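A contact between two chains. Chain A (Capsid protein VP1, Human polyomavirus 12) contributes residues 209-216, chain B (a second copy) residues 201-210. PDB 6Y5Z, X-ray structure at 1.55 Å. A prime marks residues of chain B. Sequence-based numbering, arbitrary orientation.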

ATOM      1  N   THR A 209       5.008  -4.949  14.573  1.00 12.50           N
ATOM      2  CA  THR A 209       4.909  -4.319  13.239  1.00 12.94           C
ATOM      3  C   THR A 209       6.131  -3.439  12.981  1.00 13.25           C
ATOM      4  O   THR A 209       6.538  -2.675  13.852  1.00 13.45           O
ATOM      5  CB  THR A 209       3.639  -3.475  13.177  1.00 12.94           C
ATOM      6  OG1 THR A 209       2.623  -4.298  13.758  1.00 14.56           O
ATOM      7  CG2 THR A 209       3.289  -3.051  11.770  1.00 13.55           C
ATOM      8  N   PRO A 210       6.720  -3.449  11.764  1.00 13.65           N
ATOM      9  CA  PRO A 210       7.804  -2.522  11.480  1.00 13.81           C
ATOM     10  C   PRO A 210       7.290  -1.096  11.398  1.00 13.26           C
ATOM     11  O   PRO A 210       6.270  -0.858  10.746  1.00 13.86           O
ATOM     12  CB  PRO A 210       8.357  -2.942  10.116  1.00 15.19           C
ATOM     13  CG  PRO A 210       7.364  -3.931   9.552  1.00 17.24           C
ATOM     14  CD  PRO A 210       6.457  -4.398  10.673  1.00 14.81           C
ATOM     15  N   PRO A 211       7.991  -0.115  12.008  1.00 13.00           N
ATOM     16  CA  PRO A 211       7.617   1.286  11.850  1.00 13.56           C
ATOM     17  C   PRO A 211       7.999   1.811  10.471  1.00 14.09           C
ATOM     18  O   PRO A 211       8.939   1.321   9.861  1.00 14.12           O
ATOM     19  CB  PRO A 211       8.420   2.021  12.929  1.00 15.38           C
ATOM     20  CG  PRO A 211       9.605   1.127  13.168  1.00 15.11           C
ATOM     21  CD  PRO A 211       9.149  -0.296  12.900  1.00 15.21           C
ATOM     22  N   VAL A 212       7.245   2.798  10.009  1.00 14.01           N
ATOM     23  CA  VAL A 212       7.446   3.434   8.680  1.00 14.93           C
ATOM     24  C   VAL A 212       7.459   4.948   8.868  1.00 14.60           C
ATOM     25  O   VAL A 212       6.621   5.468   9.618  1.00 14.77           O
ATOM     26  CB  VAL A 212       6.331   3.018   7.706  1.00 16.87           C
ATOM     27  CG1 VAL A 212       6.502   3.629   6.318  1.00 19.61           C
ATOM     28  CG2 VAL A 212       6.230   1.514   7.608  1.00 18.32           C
ATOM     29  N   LEU A 213       8.352   5.650   8.176  1.00 13.75           N
ATOM     30  CA  LEU A 213       8.348   7.119   8.222  1.00 14.89           C
ATOM     31  C   LEU A 213       8.869   7.661   6.904  1.00 13.72           C
ATOM     32  O   LEU A 213       9.816   7.100   6.347  1.00 14.93           O
ATOM     33  CB  LEU A 213       9.196   7.606   9.393  1.00 16.32           C
ATOM     34  CG  LEU A 213       8.818   8.989   9.914  1.00 22.02           C
ATOM     35  CD1 LEU A 213       7.528   8.908  10.734  1.00 21.61           C
ATOM     36  CD2 LEU A 213       9.930   9.570  10.772  1.00 24.92           C
ATOM     37  N   THR A 214       8.333   8.783   6.468  1.00 15.43           N
ATOM     38  CA  THR A 214       8.930   9.553   5.358  1.00 15.93           C
ATOM     39  C   THR A 214       9.390  10.887   5.922  1.00 17.50           C
ATOM     40  O   THR A 214       8.855  11.351   6.946  1.00 19.08           O
ATOM     41  CB  THR A 214       7.982   9.699   4.174  1.00 18.42           C
ATOM     42  OG1 THR A 214       6.934  10.563   4.616  1.00 21.64           O
ATOM     43  CG2 THR A 214       7.435   8.384   3.674  1.00 17.54           C
ATOM     44  N   PHE A 215      10.354  11.505   5.258  1.00 18.19           N
ATOM     45  CA  PHE A 215      10.878  12.815   5.691  1.00 17.88           C
ATOM     46  C   PHE A 215      11.329  13.569   4.443  1.00 18.33           C
ATOM     47  O   PHE A 215      11.819  12.974   3.497  1.00 19.13           O
ATOM     48  CB  PHE A 215      11.973  12.679   6.738  1.00 19.06           C
ATOM     49  CG  PHE A 215      13.098  11.747   6.391  1.00 18.61           C
ATOM     50  CD1 PHE A 215      13.010  10.396   6.673  1.00 19.76           C
ATOM     51  CD2 PHE A 215      14.253  12.226   5.788  1.00 18.86           C
ATOM     52  CE1 PHE A 215      14.053   9.539   6.361  1.00 18.65           C
ATOM     53  CE2 PHE A 215      15.293  11.364   5.477  1.00 18.87           C
ATOM     54  CZ  PHE A 215      15.198  10.027   5.773  1.00 18.83           C
ATOM     55  N   THR A 216      11.058  14.865   4.425  1.00 17.51           N
ATOM     56  CA  THR A 216      11.405  15.760   3.312  1.00 16.62           C
ATOM     57  C   THR A 216      11.199  17.181   3.810  1.00 18.33           C
ATOM     58  O   THR A 216      10.486  17.376   4.836  1.00 21.58           O
ATOM     59  CB  THR A 216      10.567  15.472   2.068  1.00 17.41           C
ATOM     60  OG1 THR A 216      10.977  16.268   0.951  1.00 15.02           O
ATOM     61  CG2 THR A 216       9.092  15.730   2.337  1.00 19.40           C
TER
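Chain B, residues 201-210: GNYYGGLTTP

Residues 201-204 of chain B form the end of a β-strand that pairs with strand 212-216 of chain A, so that an antiparallel ladder crosses the boundary between the two copies of VP1. The strand axes approach to 4.7 Å, and their N-to-C directions differ by 166°. Together the two stretches bury 578 Å².

Gly201′ is fully extended (phi/psi -162/166) and lies opposite Phe215 in a hydrogen-bonded pair. Gly201′ N donates to Phe215 O (2.8 Å), and Gly201′ O accepts from Phe215 N (3.0 Å). The Phe215 side chain, with chi1 in p, ends nearer to chain B than it starts and lays one ring face over the glycine; Gly201′ CA is 3.8 Å from the Phe215 ring centroid, 19° off the normal. The close fit depends on the absence of a side chain, since an ideal CB on Gly201′ would lie 2.2 Å from Phe215 CE2.

Asn202′ faces Thr214 in a non-hydrogen-bonded pair, where the backbones draw in to a CA-CA distance of 4.2 Å. Asn202′ CA makes a CA-H...O contact with Leu213 O (3.4 Å). The asparagine side chain, in p, meets Thr214 only loosely, Asn202′ CB lying 4.2 Å from Thr214 CG2, and its end leads away from chain A.

At Tyr203′ the backbone is again hydrogen-bonded, now to Leu213: Tyr203′ N donates to Leu213 O (2.8 Å) and Leu213 N to Tyr203′ O (3.0 Å). The t rotamer carries the phenol along chain A to Pro211, with Tyr203′ OH 3.6 Å from Pro211 CG.

Tyr204′ pairs with Val212 without direct hydrogen bonds (CA-CA 4.5 Å), and their side chains share the sheet face occupied by Asn202′ and Thr214. Val212 CG2 sits over the tyrosine ring, 3.5 Å from the centroid of Tyr204′ and 13° off its normal, while Pro210 CG approaches the ring edge at Tyr204′ CE1 (3.6 Å).

Beyond the strand, Gly205′ N donates to Pro211 O (2.8 Å), extending the backbone hydrogen bonding into the loop. An ideal CB on Gly205′ would clash with both Pro211 CD (2.8 Å) and Tyr203′ OH (2.5 Å). Gly206′ has a positive phi of 98°, a conformation that favours glycine, and Gly206′ CA lies 4.6 Å from Pro210 CA. The chain then leaves the contact at Leu207′ and Thr208′ and returns at Thr209′, where Thr209′ OG1 donates to Gly205′ O (2.7 Å), bracing the turn. Pro210 CB packs against this pair, 3.4 Å from Gly205′ O and 3.9 Å from Thr209′ OG1. Pro210′ makes no contact with residues 209-216 of chain A.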

ATOM      1  N   GLY B 201      13.414  11.397   1.884  1.00 12.34           N
ATOM      2  CA  GLY B 201      13.847  10.105   2.425  1.00 13.18           C
ATOM      3  C   GLY B 201      12.693   9.262   2.900  1.00 13.94           C
ATOM      4  O   GLY B 201      11.558   9.758   3.075  1.00 12.51           O
ATOM      5  N   ASN B 202      12.993   7.999   3.119  1.00 13.84           N
ATOM      6  CA  ASN B 202      12.007   7.112   3.740  1.00 15.68           C
ATOM      7  C   ASN B 202      12.740   6.056   4.539  1.00 14.06           C
ATOM      8  O   ASN B 202      13.862   5.686   4.212  1.00 16.52           O
ATOM      9  CB  ASN B 202      11.030   6.547   2.712  1.00 17.82           C
ATOM     10  CG  ASN B 202      11.580   5.392   1.921  1.00 21.37           C
ATOM     11  OD1 ASN B 202      11.289   4.227   2.240  1.00 28.81           O
ATOM     12  ND2 ASN B 202      12.331   5.694   0.881  1.00 21.94           N
ATOM     13  N   TYR B 203      12.067   5.602   5.576  1.00 13.09           N
ATOM     14  CA  TYR B 203      12.592   4.637   6.543  1.00 12.54           C
ATOM     15  C   TYR B 203      11.534   3.557   6.721  1.00 12.57           C
ATOM     16  O   TYR B 203      10.339   3.878   6.794  1.00 12.69           O
ATOM     17  CB  TYR B 203      12.879   5.362   7.854  1.00 11.87           C
ATOM     18  CG  TYR B 203      12.954   4.417   9.008  1.00 11.42           C
ATOM     19  CD1 TYR B 203      14.064   3.624   9.222  1.00 12.14           C
ATOM     20  CD2 TYR B 203      11.880   4.284   9.862  1.00 11.93           C
ATOM     21  CE1 TYR B 203      14.092   2.702  10.255  1.00 11.86           C
ATOM     22  CE2 TYR B 203      11.889   3.362  10.889  1.00 11.98           C
ATOM     23  CZ  TYR B 203      12.999   2.577  11.096  1.00 12.07           C
ATOM     24  OH  TYR B 203      12.981   1.694  12.138  1.00 14.03           O
ATOM     25  N   TYR B 204      11.955   2.310   6.833  1.00 12.82           N
ATOM     26  CA  TYR B 204      11.047   1.187   7.143  1.00 15.80           C
ATOM     27  C   TYR B 204      11.847   0.301   8.094  1.00 15.42           C
ATOM     28  O   TYR B 204      12.978  -0.056   7.738  1.00 15.67           O
ATOM     29  CB  TYR B 204      10.614   0.491   5.835  1.00 19.44           C
ATOM     30  CG  TYR B 204       9.261  -0.169   5.797  1.00 26.34           C
ATOM     31  CD1 TYR B 204       8.991  -1.267   6.594  1.00 29.36           C
ATOM     32  CD2 TYR B 204       8.278   0.231   4.895  1.00 30.61           C
ATOM     33  CE1 TYR B 204       7.774  -1.928   6.546  1.00 32.54           C
ATOM     34  CE2 TYR B 204       7.051  -0.424   4.831  1.00 36.82           C
ATOM     35  CZ  TYR B 204       6.801  -1.508   5.666  1.00 34.36           C
ATOM     36  OH  TYR B 204       5.615  -2.181   5.686  1.00 37.41           O
ATOM     37  N   GLY B 205      11.317  -0.036   9.262  1.00 13.95           N
ATOM     38  CA  GLY B 205      12.080  -0.802  10.266  1.00 13.61           C
ATOM     39  C   GLY B 205      11.888  -2.303  10.174  1.00 12.91           C
ATOM     40  O   GLY B 205      11.588  -2.824   9.073  1.00 12.57           O
ATOM     41  N   GLY B 206      12.137  -2.965  11.307  1.00 13.51           N
ATOM     42  CA  GLY B 206      11.977  -4.416  11.463  1.00 13.32           C
ATOM     43  C   GLY B 206      13.294  -5.145  11.314  1.00 14.62           C
ATOM     44  O   GLY B 206      14.231  -4.597  10.704  1.00 14.06           O
ATOM     45  N   LEU B 207      13.332  -6.382  11.808  1.00 14.47           N
ATOM     46  CA  LEU B 207      14.538  -7.237  11.777  1.00 15.27           C
ATOM     47  C   LEU B 207      14.643  -7.964  10.432  1.00 14.44           C
ATOM     48  O   LEU B 207      15.783  -8.150   9.934  1.00 14.13           O
ATOM     49  CB  LEU B 207      14.457  -8.220  12.947  1.00 15.35           C
ATOM     50  CG  LEU B 207      15.661  -9.136  13.117  1.00 17.56           C
ATOM     51  CD1 LEU B 207      16.918  -8.356  13.462  1.00 17.18           C
ATOM     52  CD2 LEU B 207      15.379 -10.160  14.208  1.00 18.14           C
ATOM     53  N   THR B 208      13.519  -8.443   9.882  1.00 14.81           N
ATOM     54  CA  THR B 208      13.537  -9.329   8.685  1.00 15.46           C
ATOM     55  C   THR B 208      12.613  -8.781   7.589  1.00 14.48           C
ATOM     56  O   THR B 208      12.220  -9.549   6.690  1.00 15.58           O
ATOM     57  CB  THR B 208      13.183 -10.780   9.059  1.00 16.40           C
ATOM     58  OG1 THR B 208      11.874 -10.827   9.626  1.00 18.74           O
ATOM     59  CG2 THR B 208      14.203 -11.370  10.015  1.00 18.68           C
ATOM     60  N   THR B 209      12.307  -7.491   7.627  1.00 13.51           N
ATOM     61  CA  THR B 209      11.347  -6.899   6.664  1.00 13.91           C
ATOM     62  C   THR B 209      11.896  -7.039   5.248  1.00 13.98           C
ATOM     63  O   THR B 209      13.067  -6.795   5.019  1.00 12.74           O
ATOM     64  CB  THR B 209      11.136  -5.417   6.961  1.00 13.21           C
ATOM     65  OG1 THR B 209      10.970  -5.320   8.380  1.00 13.08           O
ATOM     66  CG2 THR B 209       9.964  -4.824   6.207  1.00 13.59           C
ATOM     67  N   PRO B 210      11.074  -7.414   4.243  1.00 13.38           N
ATOM     68  CA  PRO B 210      11.551  -7.458   2.861  1.00 14.03           C
ATOM     69  C   PRO B 210      11.904  -6.074   2.353  1.00 14.02           C
ATOM     70  O   PRO B 210      11.113  -5.146   2.522  1.00 14.37           O
ATOM     71  CB  PRO B 210      10.376  -8.031   2.068  1.00 15.14           C
ATOM     72  CG  PRO B 210       9.184  -7.756   2.940  1.00 17.31           C
ATOM     73  CD  PRO B 210       9.683  -7.845   4.369  1.00 14.99           C
TER